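Putative tetR-family transcriptional regulatory protein (Streptomyces coelicolor, PDB 2DG8) probably binds DNA through an N-terminal helix-turn-helix domain and regulates transcription as a dimeric member of the TetR family. Local coordinates at residues L57-V69 with A119-S131. Sequence-based numbering, arbitrary orientation.
Sequences LREAFGRFTDHIV and AYRELTHEWMRRS
The indole of W127 has T65 OG1 over one face, 3.3 Å above the ring plane and displaced toward the rim, while I68 CG2 meets the indole edge in plane, 3.6 Å from W127 CZ2. F64 turns its own edge toward the W127 face in an offset edge-to-face pair, planes 83° apart, with F64 CE1 3.9 Å from W127 CH2. V69 CG2 comes in obliquely at W127 CD1. W127 reaches this site because its CG stands anti to the backbone N (chi1 -173°), which carries the indole across to helix 53-77 as a knob among F64, T65, I68 and V69. Without the indole, as with an alanine here, the hollow among these four would probably be left unfilled and the F64 edge would lose its aromatic face.

One helical turn earlier, L123 is the second knob, its CD1 packed on the backbone of G62, 3.7 Å from G62 CA. L123 CD2 lies over one face of the R58 guanidinium, whose edge takes A119 O in plane and E122 OE1 near it, the latter a salt bridge of 3.1 Å from R58 NH2. R58 CG rests against Y120 CE2, and the bend further out at chi3 (76°) swings the guanidinium toward A119 and E122. R58 NH1 lies over one face of the Y120 ring, toward its rim; with R58 CZ 5.7 Å from the ring centroid, any cation-pi attraction is weak at most. At the other end R130 has V69 CG1 over the centre of its guanidinium, and D66 OD2 makes a 2.6 Å salt bridge to R130 NH1, coming obliquely with carboxylate and guanidinium planes steeply inclined.

The axes of the two segments run nearly parallel, 9.9 Å apart at closest, packing helix 53-77 against helix 121-135, whose T124 and H125 hydrogen-bond to L160 and R162 of the second subunit. With no hydrogen bond crossing between the segments, the shape fit of the L123 and W127 knobs carries the contact, and the salt bridges at its partly exposed margins probably add only modestly.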
loop_
_atom_site.group_PDB
_atom_site.type_symbol
_atom_site.label_atom_id
_atom_site.label_comp_id
_atom_site.label_asym_id
_atom_site.label_seq_id
_atom_site.Cartn_x
_atom_site.Cartn_y
_atom_site.Cartn_z
ATOM N N LEU A 57 10.463 17.153 -0.265
ATOM C CA LEU A 57 9.760 15.872 -0.258
ATOM C C LEU A 57 9.442 15.376 -1.663
ATOM O O LEU A 57 9.553 14.180 -1.954
ATOM C CB LEU A 57 8.469 15.966 0.555
ATOM C CG LEU A 57 8.634 16.078 2.075
ATOM C CD1 LEU A 57 7.273 16.063 2.734
ATOM C CD2 LEU A 57 9.483 14.926 2.593
ATOM N N ARG A 58 9.051 16.290 -2.540
ATOM C CA ARG A 58 8.730 15.906 -3.907
ATOM C C ARG A 58 9.975 15.386 -4.609
ATOM O O ARG A 58 9.917 14.369 -5.307
ATOM C CB ARG A 58 8.138 17.091 -4.677
ATOM C CG ARG A 58 6.785 17.562 -4.124
ATOM C CD ARG A 58 6.268 18.799 -4.849
ATOM N NE ARG A 58 5.734 18.499 -6.172
ATOM C CZ ARG A 58 4.567 17.893 -6.388
ATOM N NH1 ARG A 58 3.804 17.521 -5.366
ATOM N NH2 ARG A 58 4.161 17.657 -7.631
ATOM N N GLU A 59 11.103 16.066 -4.414
ATOM C CA GLU A 59 12.340 15.633 -5.053
ATOM C C GLU A 59 12.889 14.358 -4.423
ATOM O O GLU A 59 13.493 13.544 -5.116
ATOM C CB GLU A 59 13.402 16.740 -5.005
ATOM C CG GLU A 59 12.999 18.012 -5.737
ATOM C CD GLU A 59 14.191 18.865 -6.157
ATOM O OE1 GLU A 59 14.037 20.101 -6.248
ATOM O OE2 GLU A 59 15.276 18.300 -6.411
ATOM N N ALA A 60 12.677 14.183 -3.118
ATOM C CA ALA A 60 13.150 12.986 -2.425
ATOM C C ALA A 60 12.383 11.739 -2.866
ATOM O O ALA A 60 12.982 10.723 -3.206
ATOM C CB ALA A 60 13.023 13.156 -0.916
ATOM N N PHE A 61 11.058 11.819 -2.846
ATOM C CA PHE A 61 10.228 10.687 -3.240
ATOM C C PHE A 61 10.304 10.449 -4.741
ATOM O O PHE A 61 10.033 9.342 -5.225
ATOM C CB PHE A 61 8.779 10.913 -2.804
ATOM C CG PHE A 61 8.520 10.560 -1.355
ATOM C CD1 PHE A 61 7.987 11.496 -0.480
ATOM C CD2 PHE A 61 8.779 9.275 -0.880
ATOM C CE1 PHE A 61 7.711 11.162 0.850
ATOM C CE2 PHE A 61 8.508 8.928 0.446
ATOM C CZ PHE A 61 7.970 9.875 1.316
ATOM N N GLY A 62 10.669 11.494 -5.473
ATOM C CA GLY A 62 10.809 11.368 -6.909
ATOM C C GLY A 62 12.062 10.551 -7.161
ATOM O O GLY A 62 12.105 9.741 -8.083
ATOM N N ARG A 63 13.087 10.767 -6.338
ATOM C CA ARG A 63 14.331 10.015 -6.467
ATOM C C ARG A 63 14.085 8.538 -6.138
ATOM O O ARG A 63 14.593 7.648 -6.829
ATOM C CB ARG A 63 15.404 10.553 -5.516
ATOM C CG ARG A 63 16.623 9.656 -5.472
ATOM C CD ARG A 63 17.351 9.704 -4.139
ATOM N NE ARG A 63 18.350 10.763 -4.081
ATOM C CZ ARG A 63 19.629 10.558 -3.772
ATOM N NH1 ARG A 63 20.061 9.331 -3.491
ATOM N NH2 ARG A 63 20.475 11.576 -3.750
ATOM N N PHE A 64 13.339 8.283 -5.061
ATOM C CA PHE A 64 13.017 6.908 -4.667
ATOM C C PHE A 64 12.204 6.266 -5.792
ATOM O O PHE A 64 12.381 5.100 -6.130
ATOM C CB PHE A 64 12.200 6.883 -3.367
ATOM C CG PHE A 64 11.624 5.537 -3.056
ATOM C CD1 PHE A 64 10.288 5.256 -3.325
ATOM C CD2 PHE A 64 12.438 4.521 -2.553
ATOM C CE1 PHE A 64 9.771 3.978 -3.102
ATOM C CE2 PHE A 64 11.930 3.239 -2.330
ATOM C CZ PHE A 64 10.594 2.970 -2.606
ATOM N N THR A 65 11.321 7.058 -6.374
ATOM C CA THR A 65 10.476 6.618 -7.474
ATOM C C THR A 65 11.314 6.193 -8.686
ATOM O O THR A 65 11.063 5.144 -9.285
ATOM C CB THR A 65 9.476 7.750 -7.831
ATOM O OG1 THR A 65 8.188 7.393 -7.308
ATOM C CG2 THR A 65 9.403 8.009 -9.332
ATOM N N ASP A 66 12.322 6.990 -9.024
ATOM C CA ASP A 66 13.206 6.686 -10.151
ATOM C C ASP A 66 13.889 5.339 -9.928
ATOM O O ASP A 66 14.063 4.547 -10.855
ATOM C CB ASP A 66 14.280 7.776 -10.294
ATOM C CG ASP A 66 13.727 9.085 -10.846
ATOM O OD1 ASP A 66 14.437 10.113 -10.771
ATOM O OD2 ASP A 66 12.591 9.090 -11.366
ATOM N N HIS A 67 14.272 5.100 -8.680
ATOM C CA HIS A 67 14.956 3.875 -8.263
ATOM C C HIS A 67 14.145 2.595 -8.491
ATOM O O HIS A 67 14.653 1.623 -9.054
ATOM C CB HIS A 67 15.341 4.003 -6.778
ATOM C CG HIS A 67 15.632 2.697 -6.107
ATOM N ND1 HIS A 67 16.770 1.961 -6.363
ATOM C CD2 HIS A 67 14.925 1.991 -5.192
ATOM C CE1 HIS A 67 16.751 0.860 -5.634
ATOM N NE2 HIS A 67 15.643 0.853 -4.915
ATOM N N ILE A 68 12.890 2.593 -8.054
ATOM C CA ILE A 68 12.040 1.421 -8.219
ATOM C C ILE A 68 11.699 1.214 -9.690
ATOM O O ILE A 68 11.639 0.077 -10.169
ATOM C CB ILE A 68 10.746 1.547 -7.382
ATOM C CG1 ILE A 68 11.108 1.664 -5.895
ATOM C CG2 ILE A 68 9.871 0.315 -7.571
ATOM C CD1 ILE A 68 11.801 0.429 -5.323
ATOM N N VAL A 69 11.486 2.314 -10.408
ATOM C CA VAL A 69 11.191 2.234 -11.832
ATOM C C VAL A 69 12.361 1.545 -12.526
ATOM O O VAL A 69 12.177 0.749 -13.445
ATOM C CB VAL A 69 10.992 3.640 -12.439
ATOM C CG1 VAL A 69 11.106 3.584 -13.964
ATOM C CG2 VAL A 69 9.622 4.180 -12.038
ATOM N N ALA A 119 -2.054 16.463 -3.887
ATOM C CA ALA A 119 -0.963 17.009 -4.682
ATOM C C ALA A 119 0.118 15.956 -4.920
ATOM O O ALA A 119 0.727 15.905 -5.993
ATOM C CB ALA A 119 -0.361 18.220 -3.988
ATOM N N TYR A 120 0.351 15.103 -3.926
ATOM C CA TYR A 120 1.379 14.081 -4.074
ATOM C C TYR A 120 0.993 12.910 -4.976
ATOM O O TYR A 120 1.832 12.060 -5.280
ATOM C CB TYR A 120 1.838 13.578 -2.701
ATOM C CG TYR A 120 2.723 14.576 -1.978
ATOM C CD1 TYR A 120 2.185 15.493 -1.076
ATOM C CD2 TYR A 120 4.099 14.628 -2.227
ATOM C CE1 TYR A 120 2.992 16.442 -0.438
ATOM C CE2 TYR A 120 4.916 15.576 -1.594
ATOM C CZ TYR A 120 4.353 16.475 -0.702
ATOM O OH TYR A 120 5.144 17.407 -0.074
ATOM N N ARG A 121 -0.264 12.872 -5.419
ATOM C CA ARG A 121 -0.705 11.809 -6.309
ATOM C C ARG A 121 -0.105 12.033 -7.693
ATOM O O ARG A 121 -0.173 11.160 -8.564
ATOM C CB ARG A 121 -2.230 11.752 -6.361
ATOM C CG ARG A 121 -2.810 11.301 -5.036
ATOM C CD ARG A 121 -4.314 11.208 -5.040
ATOM N NE ARG A 121 -4.817 11.116 -3.672
ATOM C CZ ARG A 121 -6.097 11.207 -3.336
ATOM N NH1 ARG A 121 -6.454 11.111 -2.064
ATOM N NH2 ARG A 121 -7.021 11.394 -4.273
ATOM N N GLU A 122 0.482 13.211 -7.890
ATOM C CA GLU A 122 1.159 13.521 -9.148
ATOM C C GLU A 122 2.385 12.611 -9.187
ATOM O O GLU A 122 2.817 12.160 -10.248
ATOM C CB GLU A 122 1.642 14.974 -9.173
ATOM C CG GLU A 122 0.581 16.000 -9.489
ATOM C CD GLU A 122 1.117 17.420 -9.415
ATOM O OE1 GLU A 122 2.201 17.679 -9.985
ATOM O OE2 GLU A 122 0.454 18.273 -8.790
ATOM N N LEU A 123 2.943 12.363 -8.006
ATOM C CA LEU A 123 4.109 11.508 -7.869
ATOM C C LEU A 123 3.736 10.059 -8.152
ATOM O O LEU A 123 4.373 9.397 -8.968
ATOM C CB LEU A 123 4.680 11.613 -6.452
ATOM C CG LEU A 123 6.040 12.295 -6.287
ATOM C CD1 LEU A 123 7.101 11.479 -7.013
ATOM C CD2 LEU A 123 5.978 13.717 -6.825
ATOM N N THR A 124 2.701 9.565 -7.478
ATOM C CA THR A 124 2.284 8.186 -7.687
ATOM C C THR A 124 1.780 7.967 -9.115
ATOM O O THR A 124 2.009 6.910 -9.707
ATOM C CB THR A 124 1.206 7.764 -6.650
ATOM O OG1 THR A 124 0.207 8.783 -6.541
ATOM C CG2 THR A 124 1.841 7.558 -5.280
ATOM N N HIS A 125 1.120 8.972 -9.683
ATOM C CA HIS A 125 0.600 8.863 -11.047
ATOM C C HIS A 125 1.759 8.718 -12.036
ATOM O O HIS A 125 1.709 7.898 -12.956
ATOM C CB HIS A 125 -0.216 10.106 -11.416
ATOM C CG HIS A 125 -0.999 9.959 -12.686
ATOM N ND1 HIS A 125 -2.321 9.559 -12.706
ATOM C CD2 HIS A 125 -0.644 10.138 -13.980
ATOM C CE1 HIS A 125 -2.743 9.501 -13.954
ATOM N NE2 HIS A 125 -1.743 9.847 -14.749
ATOM N N GLU A 126 2.799 9.525 -11.845
ATOM C CA GLU A 126 3.974 9.495 -12.712
ATOM C C GLU A 126 4.755 8.197 -12.500
ATOM O O GLU A 126 5.388 7.681 -13.420
ATOM C CB GLU A 126 4.863 10.707 -12.420
ATOM C CG GLU A 126 6.169 10.749 -13.194
ATOM C CD GLU A 126 5.972 10.832 -14.695
ATOM O OE1 GLU A 126 4.818 11.029 -15.145
ATOM O OE2 GLU A 126 6.982 10.706 -15.428
ATOM N N TRP A 127 4.700 7.672 -11.279
ATOM C CA TRP A 127 5.376 6.417 -10.950
ATOM C C TRP A 127 4.675 5.274 -11.716
ATOM O O TRP A 127 5.310 4.484 -12.412
ATOM C CB TRP A 127 5.306 6.169 -9.429
ATOM C CG TRP A 127 6.108 4.991 -8.936
ATOM C CD1 TRP A 127 6.897 4.165 -9.683
ATOM C CD2 TRP A 127 6.172 4.492 -7.590
ATOM N NE1 TRP A 127 7.447 3.181 -8.893
ATOM C CE2 TRP A 127 7.017 3.354 -7.604
ATOM C CE3 TRP A 127 5.596 4.894 -6.376
ATOM C CZ2 TRP A 127 7.299 2.609 -6.449
ATOM C CZ3 TRP A 127 5.877 4.158 -5.224
ATOM C CH2 TRP A 127 6.723 3.022 -5.272
ATOM N N MET A 128 3.356 5.210 -11.601
ATOM C CA MET A 128 2.595 4.166 -12.284
ATOM C C MET A 128 2.773 4.231 -13.798
ATOM O O MET A 128 2.816 3.204 -14.468
ATOM C CB MET A 128 1.108 4.279 -11.941
ATOM C CG MET A 128 0.774 3.971 -10.493
ATOM S SD MET A 128 -1.009 4.031 -10.194
ATOM C CE MET A 128 -1.274 5.768 -10.007
ATOM N N ARG A 129 2.884 5.442 -14.329
ATOM C CA ARG A 129 3.042 5.633 -15.762
ATOM C C ARG A 129 4.374 5.092 -16.273
ATOM O O ARG A 129 4.430 4.459 -17.320
ATOM C CB ARG A 129 2.931 7.120 -16.115
ATOM C CG ARG A 129 2.764 7.390 -17.601
ATOM C CD ARG A 129 3.366 8.736 -17.974
ATOM N NE ARG A 129 4.814 8.624 -18.106
ATOM C CZ ARG A 129 5.655 9.648 -18.039
ATOM N NH1 ARG A 129 5.193 10.875 -17.836
ATOM N NH2 ARG A 129 6.958 9.448 -18.177
ATOM N N ARG A 130 5.448 5.354 -15.539
ATOM C CA ARG A 130 6.769 4.884 -15.945
ATOM C C ARG A 130 6.872 3.361 -15.811
ATOM O O ARG A 130 7.543 2.694 -16.607
ATOM C CB ARG A 130 7.835 5.583 -15.105
ATOM C CG ARG A 130 7.750 7.100 -15.207
ATOM C CD ARG A 130 9.097 7.702 -15.553
ATOM N NE ARG A 130 10.015 7.674 -14.419
ATOM C CZ ARG A 130 11.339 7.689 -14.535
ATOM N NH1 ARG A 130 12.098 7.666 -13.452
ATOM N NH2 ARG A 130 11.906 7.705 -15.735
ATOM N N SER A 131 6.205 2.816 -14.801
ATOM C CA SER A 131 6.198 1.369 -14.604
ATOM C C SER A 131 5.567 0.746 -15.847
ATOM O O SER A 131 6.105 -0.194 -16.438
ATOM C CB SER A 131 5.355 1.000 -13.381
ATOM O OG SER A 131 5.889 1.564 -12.201
#